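Local coordinates for hypothetical protein PSPTO5229 (Pseudomonas syringae pv. tomato str. DC3000, PDB 2EVE) that is of unknown function but, as an EVE-type protein related to PUA and ASCH proteins, may bind RNA or a modified nucleic-acid base, at residues Gly63-Thr68 and Leu97-Val102; Thr74-Asp79 and Ala87-Asn92; Gly112-Gln117 and Ala143-Leu148. All blocks are in the same frame, centred on the assembly; numbering follows the deposited sequence.

Contact 1: Gly63-Thr68 and Leu97-Val102; sequences GKIVKT and LDIGFV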
loop_
_atom_site.group_PDB
_atom_site.type_symbol
_atom_site.label_atom_id
_atom_site.label_comp_id
_atom_site.label_asym_id
_atom_site.label_seq_id
_atom_site.Cartn_x
_atom_site.Cartn_y
_atom_site.Cartn_z
ATOM N N GLY A 63 3.039 7.383 -3.377
ATOM C CA GLY A 63 1.686 7.899 -3.483
ATOM C C GLY A 63 1.386 8.711 -2.238
ATOM O O GLY A 63 2.202 8.752 -1.320
ATOM N N LYS A 64 0.231 9.368 -2.199
ATOM C CA LYS A 64 -0.144 10.159 -1.033
ATOM C C LYS A 64 -1.610 9.917 -0.711
ATOM O O LYS A 64 -2.384 9.491 -1.569
ATOM C CB LYS A 64 0.091 11.654 -1.291
ATOM C CG LYS A 64 -0.800 12.252 -2.369
ATOM C CD LYS A 64 -0.417 13.700 -2.641
ATOM C CE LYS A 64 -1.294 14.312 -3.719
ATOM N NZ LYS A 64 -0.878 15.705 -4.032
ATOM N N ILE A 65 -1.991 10.183 0.531
ATOM C CA ILE A 65 -3.375 9.984 0.936
ATOM C C ILE A 65 -4.172 11.256 0.674
ATOM O O ILE A 65 -3.827 12.324 1.172
ATOM C CB ILE A 65 -3.456 9.626 2.430
ATOM C CG1 ILE A 65 -2.596 8.385 2.713
ATOM C CG2 ILE A 65 -4.906 9.414 2.840
ATOM C CD1 ILE A 65 -2.891 7.192 1.811
ATOM N N VAL A 66 -5.236 11.145 -0.113
ATOM C CA VAL A 66 -6.049 12.315 -0.418
ATOM C C VAL A 66 -7.358 12.337 0.359
ATOM O O VAL A 66 -7.903 13.406 0.632
ATOM C CB VAL A 66 -6.323 12.420 -1.933
ATOM C CG1 VAL A 66 -5.004 12.452 -2.688
ATOM C CG2 VAL A 66 -7.170 11.260 -2.395
ATOM N N LYS A 67 -7.865 11.161 0.713
ATOM C CA LYS A 67 -9.096 11.066 1.496
ATOM C C LYS A 67 -8.935 9.929 2.501
ATOM O O LYS A 67 -8.580 8.814 2.123
ATOM C CB LYS A 67 -10.290 10.801 0.582
ATOM C CG LYS A 67 -11.627 10.807 1.291
ATOM C CD LYS A 67 -12.744 10.689 0.269
ATOM C CE LYS A 67 -14.109 10.717 0.911
ATOM N NZ LYS A 67 -15.165 10.678 -0.136
ATOM N N THR A 68 -9.189 10.212 3.775
ATOM C CA THR A 68 -9.038 9.203 4.813
ATOM C C THR A 68 -10.067 8.083 4.707
ATOM O O THR A 68 -11.053 8.177 3.969
ATOM C CB THR A 68 -9.086 9.823 6.237
ATOM O OG1 THR A 68 -10.345 10.472 6.447
ATOM C CG2 THR A 68 -7.953 10.837 6.417
ATOM N N LEU A 97 -9.697 3.896 1.012
ATOM C CA LEU A 97 -9.360 5.305 1.083
ATOM C C LEU A 97 -8.916 5.754 -0.292
ATOM O O LEU A 97 -8.683 4.928 -1.169
ATOM C CB LEU A 97 -8.277 5.560 2.142
ATOM C CG LEU A 97 -6.993 4.726 2.188
ATOM C CD1 LEU A 97 -6.135 4.997 0.967
ATOM C CD2 LEU A 97 -6.240 5.086 3.462
ATOM N N ASP A 98 -8.838 7.062 -0.498
ATOM C CA ASP A 98 -8.417 7.566 -1.793
ATOM C C ASP A 98 -6.965 8.001 -1.736
ATOM O O ASP A 98 -6.529 8.623 -0.764
ATOM C CB ASP A 98 -9.283 8.749 -2.232
ATOM C CG ASP A 98 -10.748 8.384 -2.377
ATOM O OD1 ASP A 98 -11.054 7.221 -2.720
ATOM O OD2 ASP A 98 -11.595 9.274 -2.159
ATOM N N ILE A 99 -6.220 7.667 -2.784
ATOM C CA ILE A 99 -4.810 8.015 -2.869
ATOM C C ILE A 99 -4.511 8.827 -4.123
ATOM O O ILE A 99 -5.296 8.845 -5.071
ATOM C CB ILE A 99 -3.919 6.762 -2.903
ATOM C CG1 ILE A 99 -4.231 5.935 -4.154
ATOM C CG2 ILE A 99 -4.142 5.931 -1.645
ATOM C CD1 ILE A 99 -3.090 5.061 -4.606
ATOM N N GLY A 100 -3.363 9.495 -4.115
ATOM C CA GLY A 100 -2.962 10.294 -5.256
ATOM C C GLY A 100 -1.533 10.000 -5.675
ATOM O O GLY A 100 -0.729 9.514 -4.878
ATOM N N PHE A 101 -1.212 10.299 -6.929
ATOM C CA PHE A 101 0.130 10.051 -7.442
ATOM C C PHE A 101 1.152 11.061 -6.944
ATOM O O PHE A 101 0.864 12.253 -6.828
ATOM C CB PHE A 101 0.121 10.061 -8.976
ATOM C CG PHE A 101 1.475 9.841 -9.595
ATOM C CD1 PHE A 101 2.203 10.906 -10.116
ATOM C CD2 PHE A 101 2.021 8.563 -9.655
ATOM C CE1 PHE A 101 3.462 10.703 -10.692
ATOM C CE2 PHE A 101 3.275 8.345 -10.226
ATOM C CZ PHE A 101 3.997 9.419 -10.746
ATOM N N VAL A 102 2.344 10.569 -6.624
ATOM C CA VAL A 102 3.426 11.436 -6.183
ATOM C C VAL A 102 4.643 11.232 -7.083
ATOM O O VAL A 102 5.151 12.189 -7.662
ATOM C CB VAL A 102 3.817 11.180 -4.702
ATOM C CG1 VAL A 102 5.052 12.003 -4.344
ATOM C CG2 VAL A 102 2.664 11.566 -3.784
HETATM O O HOH W 1 1.403 14.918 -5.797
#

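Contact 2: Thr74-Asp79 and Ala87-Asn92; sequences TALDPD and ATTEKN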
loop_
_atom_site.group_PDB
_atom_site.type_symbol
_atom_site.label_atom_id
_atom_site.label_comp_id
_atom_site.label_asym_id
_atom_site.label_seq_id
_atom_site.Cartn_x
_atom_site.Cartn_y
_atom_site.Cartn_z
ATOM N N THR A 74 -16.288 -2.224 -2.062
ATOM C CA THR A 74 -16.086 -3.521 -2.703
ATOM C C THR A 74 -16.565 -4.689 -1.844
ATOM O O THR A 74 -16.921 -5.740 -2.369
ATOM C CB THR A 74 -14.601 -3.761 -3.089
ATOM O OG1 THR A 74 -13.779 -3.775 -1.915
ATOM C CG2 THR A 74 -14.121 -2.677 -4.045
ATOM N N ALA A 75 -16.585 -4.508 -0.527
ATOM C CA ALA A 75 -17.029 -5.573 0.366
ATOM C C ALA A 75 -18.494 -5.918 0.128
ATOM O O ALA A 75 -18.912 -7.057 0.331
ATOM C CB ALA A 75 -16.825 -5.161 1.820
ATOM N N LEU A 76 -19.269 -4.933 -0.314
ATOM C CA LEU A 76 -20.696 -5.133 -0.560
ATOM C C LEU A 76 -21.019 -5.474 -2.008
ATOM O O LEU A 76 -22.187 -5.631 -2.366
ATOM C CB LEU A 76 -21.470 -3.874 -0.166
ATOM C CG LEU A 76 -21.216 -3.327 1.240
ATOM C CD1 LEU A 76 -22.032 -2.060 1.440
ATOM C CD2 LEU A 76 -21.575 -4.373 2.281
ATOM N N ASP A 77 -19.990 -5.595 -2.837
ATOM C CA ASP A 77 -20.183 -5.898 -4.250
ATOM C C ASP A 77 -19.927 -7.369 -4.574
ATOM O O ASP A 77 -18.782 -7.808 -4.632
ATOM C CB ASP A 77 -19.258 -5.009 -5.083
ATOM C CG ASP A 77 -19.458 -5.186 -6.571
ATOM O OD1 ASP A 77 -20.360 -5.954 -6.965
ATOM O OD2 ASP A 77 -18.712 -4.554 -7.345
ATOM N N PRO A 78 -20.998 -8.148 -4.798
ATOM C CA PRO A 78 -20.877 -9.574 -5.115
ATOM C C PRO A 78 -19.988 -9.859 -6.323
ATOM O O PRO A 78 -19.418 -10.946 -6.443
ATOM C CB PRO A 78 -22.326 -9.995 -5.352
ATOM C CG PRO A 78 -23.085 -9.092 -4.428
ATOM C CD PRO A 78 -22.415 -7.763 -4.684
ATOM N N ASP A 79 -19.865 -8.876 -7.210
ATOM C CA ASP A 79 -19.058 -9.023 -8.417
ATOM C C ASP A 79 -17.589 -8.691 -8.200
ATOM O O ASP A 79 -16.757 -8.919 -9.080
ATOM C CB ASP A 79 -19.623 -8.143 -9.532
ATOM C CG ASP A 79 -20.921 -8.682 -10.087
ATOM O OD1 ASP A 79 -20.903 -9.806 -10.629
ATOM O OD2 ASP A 79 -21.953 -7.991 -9.976
ATOM N N ALA A 87 -20.386 -8.846 5.253
ATOM C CA ALA A 87 -20.506 -7.400 5.409
ATOM C C ALA A 87 -21.870 -6.881 4.973
ATOM O O ALA A 87 -22.496 -7.429 4.065
ATOM C CB ALA A 87 -19.410 -6.698 4.613
ATOM N N THR A 88 -22.328 -5.823 5.635
ATOM C CA THR A 88 -23.604 -5.196 5.310
ATOM C C THR A 88 -23.389 -3.689 5.254
ATOM O O THR A 88 -22.375 -3.181 5.739
ATOM C CB THR A 88 -24.691 -5.506 6.369
ATOM O OG1 THR A 88 -24.365 -4.855 7.603
ATOM C CG2 THR A 88 -24.796 -7.005 6.600
ATOM N N THR A 89 -24.337 -2.978 4.657
ATOM C CA THR A 89 -24.238 -1.529 4.539
ATOM C C THR A 89 -24.123 -0.868 5.910
ATOM O O THR A 89 -23.433 0.140 6.064
ATOM C CB THR A 89 -25.466 -0.948 3.811
ATOM O OG1 THR A 89 -26.655 -1.270 4.546
ATOM C CG2 THR A 89 -25.575 -1.525 2.406
ATOM N N GLU A 90 -24.794 -1.446 6.902
ATOM C CA GLU A 90 -24.778 -0.912 8.260
ATOM C C GLU A 90 -23.641 -1.497 9.093
ATOM O O GLU A 90 -23.294 -0.967 10.148
ATOM C CB GLU A 90 -26.116 -1.194 8.951
ATOM C CG GLU A 90 -27.316 -0.520 8.293
ATOM C CD GLU A 90 -28.633 -0.877 8.962
ATOM O OE1 GLU A 90 -28.767 -0.638 10.183
ATOM O OE2 GLU A 90 -29.536 -1.392 8.269
ATOM N N LYS A 91 -23.065 -2.595 8.615
ATOM C CA LYS A 91 -21.970 -3.247 9.320
ATOM C C LYS A 91 -20.911 -3.732 8.343
ATOM O O LYS A 91 -20.909 -4.895 7.936
ATOM C CB LYS A 91 -22.494 -4.428 10.137
ATOM C CG LYS A 91 -21.421 -5.148 10.934
ATOM C CD LYS A 91 -20.762 -4.213 11.933
ATOM C CE LYS A 91 -19.711 -4.940 12.753
ATOM N NZ LYS A 91 -20.300 -6.083 13.509
ATOM N N ASN A 92 -20.011 -2.829 7.973
ATOM C CA ASN A 92 -18.935 -3.144 7.042
ATOM C C ASN A 92 -17.624 -3.148 7.825
ATOM O O ASN A 92 -17.184 -2.112 8.317
ATOM C CB ASN A 92 -18.875 -2.088 5.944
ATOM C CG ASN A 92 -17.980 -2.494 4.796
ATOM O OD1 ASN A 92 -17.070 -3.309 4.957
ATOM N ND2 ASN A 92 -18.222 -1.913 3.626
#

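Contact 3: Gly112-Gln117 and Ala143-Leu148; sequences GYLKQQ and AAILAL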
loop_
_atom_site.group_PDB
_atom_site.type_symbol
_atom_site.label_atom_id
_atom_site.label_comp_id
_atom_site.label_asym_id
_atom_site.label_seq_id
_atom_site.Cartn_x
_atom_site.Cartn_y
_atom_site.Cartn_z
ATOM N N GLY A 112 14.635 -8.235 -2.573
ATOM C CA GLY A 112 15.923 -8.765 -2.158
ATOM C C GLY A 112 16.906 -7.661 -1.825
ATOM O O GLY A 112 17.679 -7.765 -0.869
ATOM N N TYR A 113 16.870 -6.595 -2.618
ATOM C CA TYR A 113 17.750 -5.449 -2.430
ATOM C C TYR A 113 17.429 -4.733 -1.117
ATOM O O TYR A 113 18.330 -4.312 -0.386
ATOM C CB TYR A 113 17.598 -4.497 -3.621
ATOM C CG TYR A 113 18.484 -3.271 -3.584
ATOM C CD1 TYR A 113 19.826 -3.363 -3.217
ATOM C CD2 TYR A 113 17.985 -2.021 -3.947
ATOM C CE1 TYR A 113 20.650 -2.239 -3.211
ATOM C CE2 TYR A 113 18.799 -0.891 -3.946
ATOM C CZ TYR A 113 20.128 -1.006 -3.577
ATOM O OH TYR A 113 20.929 0.112 -3.568
ATOM N N LEU A 114 16.142 -4.606 -0.813
ATOM C CA LEU A 114 15.716 -3.951 0.418
ATOM C C LEU A 114 16.114 -4.776 1.641
ATOM O O LEU A 114 16.445 -4.221 2.687
ATOM C CB LEU A 114 14.199 -3.737 0.399
ATOM C CG LEU A 114 13.677 -2.801 -0.696
ATOM C CD1 LEU A 114 12.157 -2.868 -0.764
ATOM C CD2 LEU A 114 14.137 -1.377 -0.406
ATOM N N LYS A 115 16.086 -6.098 1.509
ATOM C CA LYS A 115 16.452 -6.972 2.622
ATOM C C LYS A 115 17.937 -6.868 2.968
ATOM O O LYS A 115 18.359 -7.275 4.049
ATOM C CB LYS A 115 16.097 -8.429 2.299
ATOM C CG LYS A 115 14.603 -8.719 2.300
ATOM C CD LYS A 115 14.322 -10.186 2.006
ATOM C CE LYS A 115 12.832 -10.488 2.061
ATOM N NZ LYS A 115 12.542 -11.915 1.732
ATOM N N GLN A 116 18.727 -6.317 2.052
ATOM C CA GLN A 116 20.157 -6.161 2.284
ATOM C C GLN A 116 20.469 -4.894 3.076
ATOM O O GLN A 116 21.619 -4.654 3.445
ATOM C CB GLN A 116 20.906 -6.122 0.950
ATOM C CG GLN A 116 20.846 -7.419 0.161
ATOM C CD GLN A 116 21.483 -7.295 -1.211
ATOM O OE1 GLN A 116 21.660 -8.286 -1.919
ATOM N NE2 GLN A 116 21.825 -6.070 -1.595
ATOM N N GLN A 117 19.445 -4.087 3.343
ATOM C CA GLN A 117 19.622 -2.837 4.075
ATOM C C GLN A 117 19.422 -3.003 5.580
ATOM O O GLN A 117 18.322 -3.307 6.040
ATOM C CB GLN A 117 18.646 -1.781 3.550
ATOM C CG GLN A 117 18.603 -1.666 2.031
ATOM C CD GLN A 117 19.983 -1.498 1.421
ATOM O OE1 GLN A 117 20.775 -0.669 1.869
ATOM N NE2 GLN A 117 20.271 -2.278 0.386
ATOM N N ALA A 143 13.757 7.790 4.626
ATOM C CA ALA A 143 14.936 8.472 4.106
ATOM C C ALA A 143 15.927 7.471 3.522
ATOM O O ALA A 143 16.552 7.731 2.495
ATOM C CB ALA A 143 15.603 9.281 5.214
ATOM N N ALA A 144 16.065 6.320 4.176
ATOM C CA ALA A 144 16.987 5.293 3.708
ATOM C C ALA A 144 16.576 4.764 2.340
ATOM O O ALA A 144 17.419 4.544 1.471
ATOM C CB ALA A 144 17.051 4.148 4.714
ATOM N N ILE A 145 15.279 4.554 2.151
ATOM C CA ILE A 145 14.790 4.048 0.879
ATOM C C ILE A 145 14.934 5.101 -0.219
ATOM O O ILE A 145 15.310 4.778 -1.346
ATOM C CB ILE A 145 13.324 3.574 1.006
ATOM C CG1 ILE A 145 13.285 2.320 1.885
ATOM C CG2 ILE A 145 12.741 3.273 -0.368
ATOM C CD1 ILE A 145 11.905 1.884 2.303
ATOM N N LEU A 146 14.659 6.361 0.104
ATOM C CA LEU A 146 14.802 7.417 -0.893
ATOM C C LEU A 146 16.260 7.497 -1.347
ATOM O O LEU A 146 16.538 7.707 -2.527
ATOM C CB LEU A 146 14.365 8.773 -0.332
ATOM C CG LEU A 146 12.875 8.996 -0.062
ATOM C CD1 LEU A 146 12.663 10.435 0.387
ATOM C CD2 LEU A 146 12.058 8.709 -1.317
ATOM N N ALA A 147 17.186 7.324 -0.408
ATOM C CA ALA A 147 18.608 7.374 -0.729
ATOM C C ALA A 147 19.003 6.220 -1.645
ATOM O O ALA A 147 19.924 6.348 -2.452
ATOM C CB ALA A 147 19.439 7.338 0.553
ATOM N N LEU A 148 18.310 5.091 -1.517
ATOM C CA LEU A 148 18.597 3.928 -2.351
ATOM C C LEU A 148 18.269 4.203 -3.812
ATOM O O LEU A 148 18.840 3.585 -4.708
ATOM C CB LEU A 148 17.806 2.708 -1.873
ATOM C CG LEU A 148 18.299 1.990 -0.618
ATOM C CD1 LEU A 148 17.371 0.822 -0.313
ATOM C CD2 LEU A 148 19.727 1.491 -0.828
#

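Contact 1: Gly63-Thr68 and Leu97-Val102
Val66 chi1 (-57°) puts CG1 beside the backbone N, anti to the carbonyl carbon, leaving CG2 between N and the carbonyl carbon, where it lies 3.3 Å from Asp98 CB. Asp98 and Lys67 instead lie side by side, pointing the same way. With CG of Lys67 anti to its backbone N (chi1 -175°) and the chain extended beyond, Lys67 CD passes 3.0 Å from Asp98 OD2. Lys67 NZ stays 4.3 Å from Asp98 OD2, beyond a salt bridge; OD1 of the aspartate bonds Tyr70 OH, and Tyr70 also makes a cation-pi contact with Lys67.

The backbones form an antiparallel ladder. Lys64 and Gly100 exchange both bonds of a hydrogen-bonded pair, and then a classic beta bulge intervenes: Val66 N (2.9 Å) and Lys67 N (3.2 Å) both donate to Asp98 O, from the same face of its carbonyl plane. Ile65 CD1 meets Ile99 CG2 at 3.9 Å, and the side chains of Ile65 and Leu97 cross at about a right angle; Phe47 of strand 46-51 packs against both isoleucines. At the far end Val102 CG2 lies on Lys64 CB, and one water joins Lys64 NZ to Phe101 O.

Where strand 58-71 turns its corner, the bulge lets both amides find an acceptor in Asp98 O. Ile65 and Ile99 share the buried apolar face; on the other, Lys64 and Lys67 are exposed while Tyr70 holds the Asp98 carboxylate.

Contact 2: Thr74-Asp79 and Ala87-Asn92
Leu76 carries most of this contact, its forked end reaching from one arm of the long loop between strands 58-71 and 95-110 to the turn formed by the other, where it meets Ala87, Thr88 and Thr89. This is a surface site: the centre of the contact lies about 21 Å from the centre of the chain. CG of Leu76 stands beside the backbone N, anti to the carbonyl carbon (chi1 -52°), and the two methyls then part company. CD2 settles against backbone, 3.5 Å from Thr88 C and 3.7 Å from Ala87 O, and also meets the Ala87 methyl. CD1 goes to Thr89, whose CG2 it touches at 3.7 Å; the two side chains cross at about a right angle.

Beside Leu76 in sequence, the methyl of Ala75 faces two partners. One is Ala87 CB at 4.1 Å; the other is the carboxamide of Asn92, whose OD1 comes within 3.7 Å. Asn92 has CG anti to its backbone N (chi1 -168°), which puts CG on the Ala75 side. From there ND2 also passes Leu76 CG, the two side chains running at a slant to one another. The polar ends of this amide are engaged outside the two segments: OD1 accepts from Trp94 N, and ND2 donates to Asp72 O. The turn at Thr88-Lys91 is closed by its own backbone, Thr88 N donating to Lys91 O at 2.9 Å.

Between the arms the contact is therefore one of van der Waals packing: the apolar groups of Ala75 and Leu76 lie against methyls, backbone and an amide whose polar atoms are already bonded to Trp94 and Asp72.

Contact 3: Gly112-Gln117 and Ala143-Leu148
Leu148 is wedged between Gln117 and Tyr113, and this is the close-packed part of the contact between helix 111-115, with the turn that follows it, and helix 139-149. Leu148 and Gln117 reach toward each other tip to tip: Leu148 CD1 lies 3.6 Å from Gln117 CG, and its other methyl, CD2, sits 3.6 Å from Gln117 OE1. Tyr113 brings its phenol past the same leucine in the opposite direction. Its OH comes to 3.3 Å from Leu148 CD2, with the ring set obliquely to that methyl; the tyrosine as a whole is exposed to solvent.

The glutamine is bent at chi2 (-52°), which turns CD back toward its own helix. There NE2 donates to Tyr113 O at 2.9 Å, almost straight (173° at the hydrogen) and nearly within the amide plane. Tyr113 O also accepts from Gln116 N, and the two donors approach it from opposite faces of the carbonyl plane, so Tyr113 O is gripped by a side-chain and a backbone donor.

Toward the interior the packing between the two segments is looser: Leu114 CD2 meets Leu148 CD1 at 3.9 Å but is 4.4 Å from Ile145 CG1. Ile59 of strand 58-71 and Leu120 of a loop touch both Leu114 and Ile145, and both are buried.

Across the gap the interface is thus held by van der Waals contact. One N-H of Gln117 is directed to Tyr113 O, which would restrain the amide against which the Leu148 methyls pack.

Contact 1 belongs to the sheet, joining neighbouring strands 58-71 and 95-110, and is the nearest of the three to the chain centre. Contact 2 is nested within the connection between those same strands. In contact 3, helix 111-115, which follows strand 95-110, packs on helix 139-149; the centres of contacts 2 and 3 are about 38 Å apart, on opposite sides of the chain's centre. Contacts 1 and 3 are partly buried, contact 2 lies at the surface. Backbone hydrogen bonds join the paired strands in contact 1, whereas van der Waals packing joins the segments in contacts 2 and 3. An amide side chain, bonded away from the partner segment, borders the apolar groups in both.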